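Type III effector Xcv3220-like C-terminal domain-containing protein (Xanthomonas campestris pv. vesicatoria, PDB 4FC9) probably acts in plant cells as an E3 ubiquitin ligase through this all-helical C-terminal domain of the secreted effector XopL. Local coordinates at residues Leu45-Asp50 with His185-Val190; Pro55-Ala60 with Gln77-Arg82; Ser98-Pro103 with Lys126-Ala131; Ala131-Val136 with Val159-Thr164. All blocks are in the same frame, centred on the assembly; numbering follows the deposited sequence. Where two conformers were deposited one is given.

How the contacts relate
The four contacts illustrate how an all-helical domain ties loops and helix ends together. The centre of contact 4 lies about 3 Å from that of the chain, and helix 152-171 extends from it toward two others: Val159 CG1 is 3.7 Å from Leu45 CD2 of contact 1, and Phe56 of contact 2 also packs on Val159. Contacts 1 and 2, centres 13 Å apart, meet where His185 N probably bonds Pro55 O. Contact 3 shares Ala131 with contact 4 but lies across the chain's centre from contact 1, about 27 Å away centre to centre. A 1,2-ethanediol near Pro79 of contact 2 probably came from the crystallisation liquor.

Contact 1 of 4, residues Leu45-Asp50 with His185-Val190; sequences LSTVID and HIPEQV
The C-terminal end of helix 32-49 receives the tail of the chain through Thr47, whose side chain presses on Pro187 and is flanked by Ile186 and Val190. Both branches of the threonine are used. OG1 comes to 3.2 Å from Pro187 CD, while the methyl CG2 meets the same end of the proline, 3.6 Å from Pro187 CD and 3.8 Å from Pro187 CG. The first torsion sets this division of labour: at chi1 -60° OG1 lies beside the threonine's own backbone N, where it also reaches back to the carbonyl oxygen of Ala43, one turn earlier. That intrahelical hydrogen bond satisfies the hydroxyl, so its meeting with the tail is a matter of packing. In the all-helical fold this is a way of docking an irregular C-terminal tail on a helix without any regular pairing of backbones, and no hydrogen bond links the two segments. Around OG1 the tail supplies aliphatic carbons: Ile186 CD1 and Val190 CG2 each stand 3.9 Å from Thr47 OG1. Ile186 leans further along the helix onto Ala43 and Met44, and the ring of Pro187 also touches Arg53, in the loop that follows the helix. Val190, the last modelled residue, returns toward the helix from the far side of the tail's bend and sets its other methyl, CG1, 3.9 Å from Ser46 CB.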
loop_
_atom_site.group_PDB
_atom_site.type_symbol
_atom_site.label_atom_id
_atom_site.label_comp_id
_atom_site.label_asym_id
_atom_site.label_seq_id
_atom_site.Cartn_x
_atom_site.Cartn_y
_atom_site.Cartn_z
ATOM N N LEU A 45 10.847 -1.544 1.057
ATOM C CA LEU A 45 10.632 -2.034 2.414
ATOM C C LEU A 45 11.961 -2.307 3.082
ATOM O O LEU A 45 12.153 -1.988 4.254
ATOM C CB LEU A 45 9.811 -3.317 2.401
ATOM C CG LEU A 45 8.321 -3.134 2.182
ATOM C CD1 LEU A 45 7.632 -4.478 2.276
ATOM C CD2 LEU A 45 7.776 -2.163 3.209
ATOM N N SER A 46 12.876 -2.910 2.330
ATOM C CA SER A 46 14.218 -3.160 2.826
ATOM C C SER A 46 14.893 -1.842 3.174
ATOM O O SER A 46 15.507 -1.713 4.226
ATOM C CB SER A 46 15.047 -3.902 1.783
ATOM O OG SER A 46 16.331 -4.200 2.295
ATOM N N THR A 47 14.773 -0.864 2.284
ATOM C CA THR A 47 15.361 0.444 2.512
ATOM C C THR A 47 14.825 1.040 3.816
ATOM O O THR A 47 15.594 1.452 4.683
ATOM C CB THR A 47 15.091 1.391 1.332
ATOM O OG1 THR A 47 15.658 0.830 0.143
ATOM C CG2 THR A 47 15.723 2.752 1.576
ATOM N N VAL A 48 13.508 1.031 3.976
ATOM C CA VAL A 48 12.885 1.598 5.169
ATOM C C VAL A 48 13.221 0.851 6.469
ATOM O O VAL A 48 13.576 1.466 7.471
ATOM C CB VAL A 48 11.351 1.666 5.014
ATOM C CG1 VAL A 48 10.695 2.063 6.330
ATOM C CG2 VAL A 48 10.978 2.632 3.910
ATOM N N ILE A 49 13.096 -0.471 6.448
ATOM C CA ILE A 49 13.176 -1.270 7.668
ATOM C C ILE A 49 14.600 -1.714 7.996
ATOM O O ILE A 49 15.042 -1.594 9.135
ATOM C CB ILE A 49 12.224 -2.484 7.588
ATOM C CG1 ILE A 49 10.774 -1.996 7.519
ATOM C CG2 ILE A 49 12.424 -3.413 8.775
ATOM C CD1 ILE A 49 9.776 -3.081 7.216
ATOM N N ASP A 50 15.316 -2.214 6.995
ATOM C CA ASP A 50 16.699 -2.642 7.176
ATOM C C ASP A 50 17.646 -1.445 7.237
ATOM O O ASP A 50 18.360 -1.252 8.223
ATOM C CB ASP A 50 17.124 -3.567 6.031
ATOM C CG ASP A 50 17.599 -4.912 6.509
ATOM O OD1 ASP A 50 18.762 -5.008 6.954
ATOM O OD2 ASP A 50 16.816 -5.879 6.418
ATOM N N HIS A 185 13.816 5.840 -4.578
ATOM C CA HIS A 185 15.262 5.871 -4.478
ATOM C C HIS A 185 15.793 4.754 -3.604
ATOM O O HIS A 185 15.669 4.782 -2.385
ATOM C CB HIS A 185 15.719 7.237 -3.986
ATOM C CG HIS A 185 15.203 8.367 -4.819
ATOM N ND1 HIS A 185 15.860 8.825 -5.941
ATOM C CD2 HIS A 185 14.080 9.114 -4.711
ATOM C CE1 HIS A 185 15.173 9.816 -6.478
ATOM N NE2 HIS A 185 14.087 10.011 -5.752
ATOM N N ILE A 186 16.371 3.756 -4.258
ATOM C CA ILE A 186 16.929 2.607 -3.576
ATOM C C ILE A 186 18.430 2.805 -3.432
ATOM O O ILE A 186 19.109 3.128 -4.409
ATOM C CB ILE A 186 16.656 1.313 -4.369
ATOM C CG1 ILE A 186 15.159 1.177 -4.672
ATOM C CG2 ILE A 186 17.187 0.094 -3.626
ATOM C CD1 ILE A 186 14.259 1.248 -3.458
ATOM N N PRO A 187 18.953 2.630 -2.207
ATOM C CA PRO A 187 20.390 2.709 -1.949
ATOM C C PRO A 187 21.185 1.841 -2.915
ATOM O O PRO A 187 20.725 0.767 -3.314
ATOM C CB PRO A 187 20.512 2.150 -0.533
ATOM C CG PRO A 187 19.233 2.498 0.105
ATOM C CD PRO A 187 18.188 2.403 -0.970
ATOM N N GLU A 188 22.375 2.309 -3.278
ATOM C CA GLU A 188 23.279 1.569 -4.151
ATOM C C GLU A 188 23.775 0.299 -3.455
ATOM O O GLU A 188 24.540 -0.484 -4.023
ATOM C CB GLU A 188 24.452 2.463 -4.564
ATOM C CG GLU A 188 24.021 3.777 -5.214
ATOM C CD GLU A 188 25.189 4.694 -5.550
ATOM O OE1 GLU A 188 26.327 4.402 -5.121
ATOM O OE2 GLU A 188 24.964 5.710 -6.246
ATOM N N GLN A 189 23.331 0.118 -2.215
ATOM C CA GLN A 189 23.584 -1.088 -1.443
ATOM C C GLN A 189 22.513 -2.151 -1.689
ATOM O O GLN A 189 22.817 -3.227 -2.199
ATOM C CB GLN A 189 23.656 -0.752 0.048
ATOM C CG GLN A 189 23.551 -1.963 0.959
ATOM C CD GLN A 189 24.281 -1.766 2.273
ATOM O OE1 GLN A 189 25.162 -0.914 2.380
ATOM N NE2 GLN A 189 23.922 -2.557 3.278
ATOM N N VAL A 190 21.267 -1.836 -1.331
ATOM C CA VAL A 190 20.156 -2.794 -1.387
ATOM C C VAL A 190 20.020 -3.463 -2.751
ATOM O O VAL A 190 19.815 -4.673 -2.840
ATOM C CB VAL A 190 18.801 -2.132 -1.035
ATOM C CG1 VAL A 190 17.713 -3.185 -0.917
ATOM C CG2 VAL A 190 18.905 -1.342 0.251
#

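Contact 2 of 4, residues Pro55-Ala60 with Gln77-Arg82; sequences PFLEGA and QVPALR
The Phe56 ring and Leu81 cross at about a right angle, a CH-pi contact by which the loop after helix 32-49 is seated on the first turn of helix 79-88. The methyl CD2 of Leu81 sits squarely over the ring: it is 3.8 Å from the centroid of Phe56 and only 11° off the ring normal. Ala80 approaches the same ring obliquely, its CB 4.1 Å from Phe56 CD1. Before the helix, Val78 occupies the N-cap position and presents both methyls to the loop. Its CG1, anti to the backbone N at chi1 179°, lies 3.8 Å from Leu57 CD2 and also meets Phe56 CB, whereas Val78 CG2 is 3.9 Å from Leu57 CD1. The two branched ends thus engage fork against fork, with the side chains slanting past one another. Helix 152-171 packs on the pair as well, Ala158 touching both Phe56 and Leu81, which makes this part of the domain's interior. The backbones are joined by one water. It accepts a hydrogen bond from Ala80 N, a first-turn amide, at 2.9 Å and donates one to Phe56 O, also at 2.9 Å.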
loop_
_atom_site.group_PDB
_atom_site.type_symbol
_atom_site.label_atom_id
_atom_site.label_comp_id
_atom_site.label_asym_id
_atom_site.label_seq_id
_atom_site.Cartn_x
_atom_site.Cartn_y
_atom_site.Cartn_z
ATOM N N PRO A 55 13.118 5.971 0.942
ATOM C CA PRO A 55 13.205 5.769 -0.509
ATOM C C PRO A 55 12.433 6.807 -1.318
ATOM O O PRO A 55 12.455 6.766 -2.548
ATOM C CB PRO A 55 12.572 4.388 -0.704
ATOM C CG PRO A 55 11.616 4.259 0.422
ATOM C CD PRO A 55 12.281 4.945 1.587
ATOM N N PHE A 56 11.763 7.726 -0.635
ATOM C CA PHE A 56 10.924 8.705 -1.308
ATOM C C PHE A 56 11.668 9.998 -1.594
ATOM O O PHE A 56 11.152 10.876 -2.282
ATOM C CB PHE A 56 9.651 8.962 -0.500
ATOM C CG PHE A 56 8.760 7.754 -0.390
ATOM C CD1 PHE A 56 7.952 7.375 -1.447
ATOM C CD2 PHE A 56 8.748 6.984 0.761
ATOM C CE1 PHE A 56 7.139 6.252 -1.355
ATOM C CE2 PHE A 56 7.939 5.862 0.863
ATOM C CZ PHE A 56 7.131 5.494 -0.197
ATOM N N LEU A 57 12.884 10.107 -1.075
ATOM C CA LEU A 57 13.714 11.272 -1.339
ATOM C C LEU A 57 14.995 10.877 -2.052
ATOM O O LEU A 57 15.563 9.819 -1.787
ATOM C CB LEU A 57 14.042 12.018 -0.043
ATOM C CG LEU A 57 12.906 12.784 0.636
ATOM C CD1 LEU A 57 13.344 13.265 2.004
ATOM C CD2 LEU A 57 12.451 13.951 -0.223
ATOM N N GLU A 58 15.430 11.741 -2.963
ATOM C CA GLU A 58 16.679 11.575 -3.688
ATOM C C GLU A 58 17.831 11.219 -2.751
ATOM O O GLU A 58 18.059 11.886 -1.745
ATOM C CB GLU A 58 16.997 12.863 -4.446
ATOM C CG GLU A 58 18.190 12.766 -5.368
ATOM C CD GLU A 58 18.475 14.067 -6.087
ATOM O OE1 GLU A 58 17.876 15.099 -5.717
ATOM O OE2 GLU A 58 19.297 14.061 -7.021
ATOM N N GLY A 59 18.538 10.143 -3.079
ATOM C CA GLY A 59 19.665 9.688 -2.284
ATOM C C GLY A 59 19.296 8.809 -1.108
ATOM O O GLY A 59 20.171 8.335 -0.391
ATOM N N ALA A 60 17.999 8.592 -0.917
ATOM C CA ALA A 60 17.489 7.807 0.205
ATOM C C ALA A 60 18.091 8.205 1.556
ATOM O O ALA A 60 18.776 7.406 2.190
ATOM C CB ALA A 60 17.697 6.325 -0.053
ATOM N N GLN A 77 6.515 17.317 4.277
ATOM C CA GLN A 77 7.784 17.874 3.808
ATOM C C GLN A 77 8.435 17.002 2.738
ATOM O O GLN A 77 9.466 17.364 2.174
ATOM C CB GLN A 77 8.739 18.085 4.984
ATOM C CG GLN A 77 8.325 19.223 5.902
ATOM C CD GLN A 77 9.078 19.214 7.213
ATOM O OE1 GLN A 77 9.224 18.173 7.848
ATOM N NE2 GLN A 77 9.569 20.375 7.621
ATOM N N VAL A 78 7.825 15.853 2.466
ATOM C CA VAL A 78 8.264 14.995 1.374
ATOM C C VAL A 78 7.200 15.020 0.279
ATOM O O VAL A 78 6.083 14.550 0.485
ATOM C CB VAL A 78 8.507 13.547 1.851
ATOM C CG1 VAL A 78 8.947 12.670 0.698
ATOM C CG2 VAL A 78 9.545 13.521 2.957
ATOM N N PRO A 79 7.536 15.599 -0.882
ATOM C CA PRO A 79 6.601 15.766 -2.000
ATOM C C PRO A 79 5.860 14.490 -2.399
ATOM O O PRO A 79 4.644 14.535 -2.563
ATOM C CB PRO A 79 7.509 16.230 -3.132
ATOM C CG PRO A 79 8.575 16.986 -2.435
ATOM C CD PRO A 79 8.830 16.246 -1.155
ATOM N N ALA A 80 6.578 13.379 -2.547
ATOM C CA ALA A 80 5.959 12.116 -2.925
ATOM C C ALA A 80 4.903 11.678 -1.913
ATOM O O ALA A 80 3.867 11.123 -2.286
ATOM C CB ALA A 80 7.019 11.034 -3.091
ATOM N N LEU A 81 5.169 11.935 -0.634
ATOM C CA LEU A 81 4.262 11.516 0.430
ATOM C C LEU A 81 3.084 12.467 0.544
ATOM O O LEU A 81 1.970 12.049 0.851
ATOM C CB LEU A 81 4.992 11.435 1.763
ATOM C CG LEU A 81 6.146 10.442 1.834
ATOM C CD1 LEU A 81 6.765 10.490 3.210
ATOM C CD2 LEU A 81 5.660 9.036 1.501
ATOM N N ARG A 82 3.327 13.748 0.297
ATOM C CA ARG A 82 2.239 14.710 0.276
ATOM C C ARG A 82 1.284 14.336 -0.854
ATOM O O ARG A 82 0.068 14.415 -0.691
ATOM C CB ARG A 82 2.756 16.147 0.124
ATOM C CG ARG A 82 1.693 17.201 0.425
ATOM C CD ARG A 82 2.249 18.633 0.476
ATOM N NE ARG A 82 2.645 19.054 1.823
ATOM C CZ ARG A 82 1.829 19.614 2.716
ATOM N NH1 ARG A 82 0.552 19.820 2.422
ATOM N NH2 ARG A 82 2.288 19.966 3.909
HETATM O O HOH W 1 9.482 13.257 -2.738
#

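Contact 3 of 4, residues Ser98-Pro103 with Lys126-Ala131; sequences SDMAGP and KAQKSA
Ala101 meets Gln128 and Lys129, and its methyl is the point on which both longer side chains rest. Ala101 CB lies 3.8 Å from Gln128 CB and 3.7 Å from Lys129 CD, and so small a residue lets the CA atoms of Ala101 and Gln128 come within 5.5 Å. From there the two chains diverge. Gln128 runs extended beyond CG past the end of helix 91-101, where its amide works through water with both ends. One water accepts from Gln128 NE2 and donates to Met100 O; a second donates to Gln128 OE1, at 3.0 Å, and to Ala101 O. The setting is a packing of two helix C-termini, helix 91-101 and helix 112-129 running in roughly opposite directions, with Gly102 leaving the first helix at positive phi (84°). Carbonyls at such an end have no further turn of amides to bond, and the waters held by the neighbouring helix serve them instead. Lys129 folds the other way, bent at chi2 and chi3, so that its aliphatic part lies along Ala101 and its ammonium group curls round to Ser98, with Lys129 NZ 2.7 Å from Ser98 OG. A third water accepts from Lys129 NZ at 2.9 Å and donates to Gly102 O, a carbonyl that Trp125 also grips through its indole NE1.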
loop_
_atom_site.group_PDB
_atom_site.type_symbol
_atom_site.label_atom_id
_atom_site.label_comp_id
_atom_site.label_asym_id
_atom_site.label_seq_id
_atom_site.Cartn_x
_atom_site.Cartn_y
_atom_site.Cartn_z
ATOM N N SER A 98 -11.256 -0.935 -3.377
ATOM C CA SER A 98 -12.404 -1.807 -3.145
ATOM C C SER A 98 -12.571 -2.804 -4.275
ATOM O O SER A 98 -12.953 -3.954 -4.047
ATOM C CB SER A 98 -13.688 -0.994 -3.004
ATOM O OG SER A 98 -13.778 -0.416 -1.719
ATOM N N ASP A 99 -12.294 -2.358 -5.495
ATOM C CA ASP A 99 -12.421 -3.223 -6.657
ATOM C C ASP A 99 -11.433 -4.371 -6.589
ATOM O O ASP A 99 -11.757 -5.504 -6.938
ATOM C CB ASP A 99 -12.217 -2.436 -7.948
ATOM C CG ASP A 99 -13.350 -1.475 -8.224
ATOM O OD1 ASP A 99 -14.371 -1.531 -7.501
ATOM O OD2 ASP A 99 -13.221 -0.669 -9.170
HETATM N N MSE A 100 -10.221 -4.066 -6.137
HETATM C CA MSE A 100 -9.179 -5.074 -6.027
HETATM C C MSE A 100 -9.470 -6.016 -4.869
HETATM O O MSE A 100 -9.395 -7.235 -5.014
HETATM C CB MSE A 100 -7.810 -4.421 -5.840
HETATM C CG MSE A 100 -6.724 -5.025 -6.721
HETATM SE SE MSE A 100 -4.954 -4.974 -5.905
HETATM C CE MSE A 100 -4.827 -3.059 -5.564
ATOM N N ALA A 101 -9.807 -5.442 -3.720
ATOM C CA ALA A 101 -10.085 -6.226 -2.525
ATOM C C ALA A 101 -11.363 -7.030 -2.709
ATOM O O ALA A 101 -11.503 -8.130 -2.171
ATOM C CB ALA A 101 -10.201 -5.326 -1.312
ATOM N N GLY A 102 -12.292 -6.475 -3.477
ATOM C CA GLY A 102 -13.580 -7.108 -3.686
ATOM C C GLY A 102 -14.520 -6.770 -2.553
ATOM O O GLY A 102 -14.177 -5.978 -1.676
ATOM N N PRO A 103 -15.717 -7.364 -2.563
ATOM C CA PRO A 103 -16.706 -7.136 -1.509
ATOM C C PRO A 103 -16.334 -7.897 -0.247
ATOM O O PRO A 103 -15.403 -8.703 -0.274
ATOM C CB PRO A 103 -17.981 -7.725 -2.110
ATOM C CG PRO A 103 -17.489 -8.815 -2.996
ATOM C CD PRO A 103 -16.207 -8.298 -3.588
ATOM N N LYS A 126 -9.068 -7.521 4.567
ATOM C CA LYS A 126 -8.678 -6.447 5.474
ATOM C C LYS A 126 -7.318 -5.889 5.064
ATOM O O LYS A 126 -7.118 -4.672 5.024
ATOM C CB LYS A 126 -8.594 -6.958 6.913
ATOM C CG LYS A 126 -9.926 -7.236 7.605
ATOM C CD LYS A 126 -9.697 -7.500 9.097
ATOM C CE LYS A 126 -11.001 -7.562 9.878
ATOM N NZ LYS A 126 -10.762 -7.598 11.349
ATOM N N ALA A 127 -6.390 -6.795 4.764
ATOM C CA ALA A 127 -5.037 -6.421 4.362
ATOM C C ALA A 127 -5.057 -5.507 3.142
ATOM O O ALA A 127 -4.400 -4.462 3.131
ATOM C CB ALA A 127 -4.207 -7.660 4.084
ATOM N N GLN A 128 -5.816 -5.899 2.123
ATOM C CA GLN A 128 -5.918 -5.098 0.911
ATOM C C GLN A 128 -6.639 -3.774 1.157
ATOM O O GLN A 128 -6.202 -2.732 0.669
ATOM C CB GLN A 128 -6.596 -5.885 -0.215
ATOM C CG GLN A 128 -5.802 -7.105 -0.670
ATOM C CD GLN A 128 -6.391 -7.782 -1.902
ATOM O OE1 GLN A 128 -6.949 -8.877 -1.817
ATOM N NE2 GLN A 128 -6.250 -7.137 -3.058
ATOM N N LYS A 129 -7.733 -3.814 1.913
ATOM C CA LYS A 129 -8.530 -2.614 2.176
ATOM C C LYS A 129 -7.720 -1.500 2.838
ATOM O O LYS A 129 -7.991 -0.320 2.632
ATOM C CB LYS A 129 -9.745 -2.940 3.052
ATOM C CG LYS A 129 -10.839 -3.759 2.379
ATOM C CD LYS A 129 -11.545 -2.990 1.277
ATOM C CE LYS A 129 -12.297 -1.793 1.818
ATOM N NZ LYS A 129 -13.128 -1.159 0.759
ATOM N N SER A 130 -6.724 -1.878 3.631
ATOM C CA SER A 130 -5.993 -0.909 4.438
ATOM C C SER A 130 -4.539 -0.716 4.004
ATOM O O SER A 130 -3.738 -0.137 4.739
ATOM C CB SER A 130 -6.054 -1.302 5.916
ATOM O OG SER A 130 -5.491 -2.586 6.127
ATOM N N ALA A 131 -4.202 -1.189 2.808
ATOM C CA ALA A 131 -2.849 -1.021 2.275
ATOM C C ALA A 131 -2.671 0.347 1.628
ATOM O O ALA A 131 -2.249 0.447 0.477
ATOM C CB ALA A 131 -2.532 -2.121 1.280
HETATM O O HOH W 2 -6.838 -8.671 -5.695
HETATM O O HOH W 3 -9.593 -9.636 -0.659
HETATM O O HOH W 4 -14.537 -3.270 -0.593
#

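Contact 4 of 4, residues Ala131-Val136 with Val159-Thr164; sequences AHLGIV and VQMWKT
Thr164 and Met161 are turned by their first torsions toward the 131-136 loop. In Thr164, chi1 of -68° places OG1 beside the backbone N and facing Ala131; in Met161, a selenomethionine, CG is trans to the backbone N (chi1 -169°) and the chain then runs straight out to the selenium. Thr164 OG1 donates to Ala131 O across 2.6 Å, arriving in the carbonyl plane on a lone pair with a C=O...donor angle of 144°. The hydroxyl is close to the methyl of the same alanine too, 3.4 Å from Ala131 CB, packing beside the bond. One turn back, Met161 slides along the loop: its CG rests 3.7 Å from His132 CB, and its SE stands 3.8 Å from Leu133 CB, the two side chains crossing at about a right angle. Met84, Ser88 and Phe93 press on the selenomethionine as well. His132 has CG between its backbone N and carbonyl carbon, and from there ND1 accepts a hydrogen bond from Gly134 N at 2.9 Å, slightly out of the ring plane. The methyl CG2 of Ile135 covers one face of this imidazole toward its rim, and Phe93 meets it edge-to-face. Threonine bonding and selenomethionine packing thus bind the loop that follows helix 112-129 to helix 152-171, near the centre of this bilobal, all-helical fold.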
loop_
_atom_site.group_PDB
_atom_site.type_symbol
_atom_site.label_atom_id
_atom_site.label_comp_id
_atom_site.label_asym_id
_atom_site.label_seq_id
_atom_site.Cartn_x
_atom_site.Cartn_y
_atom_site.Cartn_z
ATOM N N ALA A 131 -4.202 -1.189 2.808
ATOM C CA ALA A 131 -2.849 -1.021 2.275
ATOM C C ALA A 131 -2.671 0.347 1.628
ATOM O O ALA A 131 -2.249 0.447 0.477
ATOM C CB ALA A 131 -2.532 -2.121 1.280
ATOM N N HIS A 132 -2.999 1.401 2.371
ATOM C CA HIS A 132 -2.834 2.768 1.881
ATOM C C HIS A 132 -2.817 3.789 3.018
ATOM O O HIS A 132 -3.018 3.442 4.183
ATOM C CB HIS A 132 -3.893 3.115 0.827
ATOM C CG HIS A 132 -5.294 3.129 1.349
ATOM N ND1 HIS A 132 -5.827 4.209 2.018
ATOM C CD2 HIS A 132 -6.282 2.203 1.288
ATOM C CE1 HIS A 132 -7.079 3.947 2.351
ATOM N NE2 HIS A 132 -7.378 2.735 1.919
ATOM N N LEU A 133 -2.567 5.048 2.671
ATOM C CA LEU A 133 -2.314 6.095 3.658
ATOM C C LEU A 133 -3.565 6.852 4.071
ATOM O O LEU A 133 -3.480 7.854 4.771
ATOM C CB LEU A 133 -1.269 7.084 3.129
ATOM C CG LEU A 133 0.163 6.577 2.957
ATOM C CD1 LEU A 133 0.964 7.559 2.139
ATOM C CD2 LEU A 133 0.810 6.351 4.312
ATOM N N GLY A 134 -4.725 6.372 3.650
ATOM C CA GLY A 134 -5.967 7.077 3.912
ATOM C C GLY A 134 -6.877 6.396 4.913
ATOM O O GLY A 134 -8.057 6.732 5.014
ATOM N N ILE A 135 -6.329 5.444 5.660
ATOM C CA ILE A 135 -7.111 4.698 6.634
ATOM C C ILE A 135 -7.399 5.527 7.883
ATOM O O ILE A 135 -6.676 6.471 8.200
ATOM C CB ILE A 135 -6.407 3.390 7.030
ATOM C CG1 ILE A 135 -5.063 3.688 7.698
ATOM C CG2 ILE A 135 -6.219 2.498 5.802
ATOM C CD1 ILE A 135 -4.367 2.456 8.233
ATOM N N VAL A 136 -8.467 5.172 8.587
ATOM C CA VAL A 136 -8.891 5.939 9.749
ATOM C C VAL A 136 -8.799 5.134 11.044
ATOM O O VAL A 136 -8.828 3.903 11.024
ATOM C CB VAL A 136 -10.321 6.502 9.563
ATOM C CG1 VAL A 136 -10.333 7.543 8.452
ATOM C CG2 VAL A 136 -11.308 5.381 9.266
ATOM N N VAL A 159 5.175 2.738 1.651
ATOM C CA VAL A 159 5.651 1.765 0.668
ATOM C C VAL A 159 4.519 0.826 0.266
ATOM O O VAL A 159 4.375 0.485 -0.910
ATOM C CB VAL A 159 6.857 0.952 1.196
ATOM C CG1 VAL A 159 7.232 -0.146 0.209
ATOM C CG2 VAL A 159 8.046 1.860 1.456
ATOM N N GLN A 160 3.709 0.424 1.244
ATOM C CA GLN A 160 2.517 -0.379 0.974
ATOM C C GLN A 160 1.638 0.303 -0.048
ATOM O O GLN A 160 1.164 -0.330 -0.990
ATOM C CB GLN A 160 1.690 -0.598 2.241
ATOM C CG GLN A 160 2.102 -1.786 3.065
ATOM C CD GLN A 160 0.970 -2.301 3.922
ATOM O OE1 GLN A 160 0.338 -1.540 4.648
ATOM N NE2 GLN A 160 0.697 -3.593 3.834
HETATM N N MSE A 161 1.412 1.597 0.151
HETATM C CA MSE A 161 0.563 2.339 -0.757
HETATM C C MSE A 161 1.212 2.500 -2.119
HETATM O O MSE A 161 0.520 2.541 -3.139
HETATM C CB MSE A 161 0.182 3.705 -0.199
HETATM C CG MSE A 161 -0.913 4.329 -1.048
HETATM SE SE MSE A 161 -1.435 6.084 -0.577
HETATM C CE MSE A 161 -2.358 6.542 -2.245
ATOM N N TRP A 162 2.539 2.581 -2.142
ATOM C CA TRP A 162 3.227 2.651 -3.417
ATOM C C TRP A 162 2.920 1.405 -4.230
ATOM O O TRP A 162 2.573 1.496 -5.405
ATOM C CB TRP A 162 4.734 2.811 -3.255
ATOM C CG TRP A 162 5.403 2.992 -4.585
ATOM C CD1 TRP A 162 5.632 4.171 -5.235
ATOM C CD2 TRP A 162 5.892 1.957 -5.447
ATOM N NE1 TRP A 162 6.252 3.935 -6.439
ATOM C CE2 TRP A 162 6.423 2.584 -6.592
ATOM C CE3 TRP A 162 5.944 0.562 -5.355
ATOM C CZ2 TRP A 162 6.996 1.860 -7.640
ATOM C CZ3 TRP A 162 6.515 -0.153 -6.394
ATOM C CH2 TRP A 162 7.032 0.497 -7.522
ATOM N N LYS A 163 3.038 0.243 -3.597
ATOM C CA LYS A 163 2.693 -1.006 -4.257
ATOM C C LYS A 163 1.235 -1.003 -4.686
ATOM O O LYS A 163 0.920 -1.361 -5.816
ATOM C CB LYS A 163 2.958 -2.203 -3.353
ATOM C CG LYS A 163 2.495 -3.511 -3.960
ATOM C CD LYS A 163 3.346 -4.665 -3.488
ATOM C CE LYS A 163 2.550 -5.607 -2.618
ATOM N NZ LYS A 163 3.372 -6.781 -2.209
ATOM N N THR A 164 0.354 -0.584 -3.783
ATOM C CA THR A 164 -1.082 -0.547 -4.054
ATOM C C THR A 164 -1.422 0.249 -5.312
ATOM O O THR A 164 -2.159 -0.228 -6.169
ATOM C CB THR A 164 -1.871 0.027 -2.859
ATOM O OG1 THR A 164 -1.804 -0.889 -1.761
ATOM C CG2 THR A 164 -3.327 0.240 -3.233
#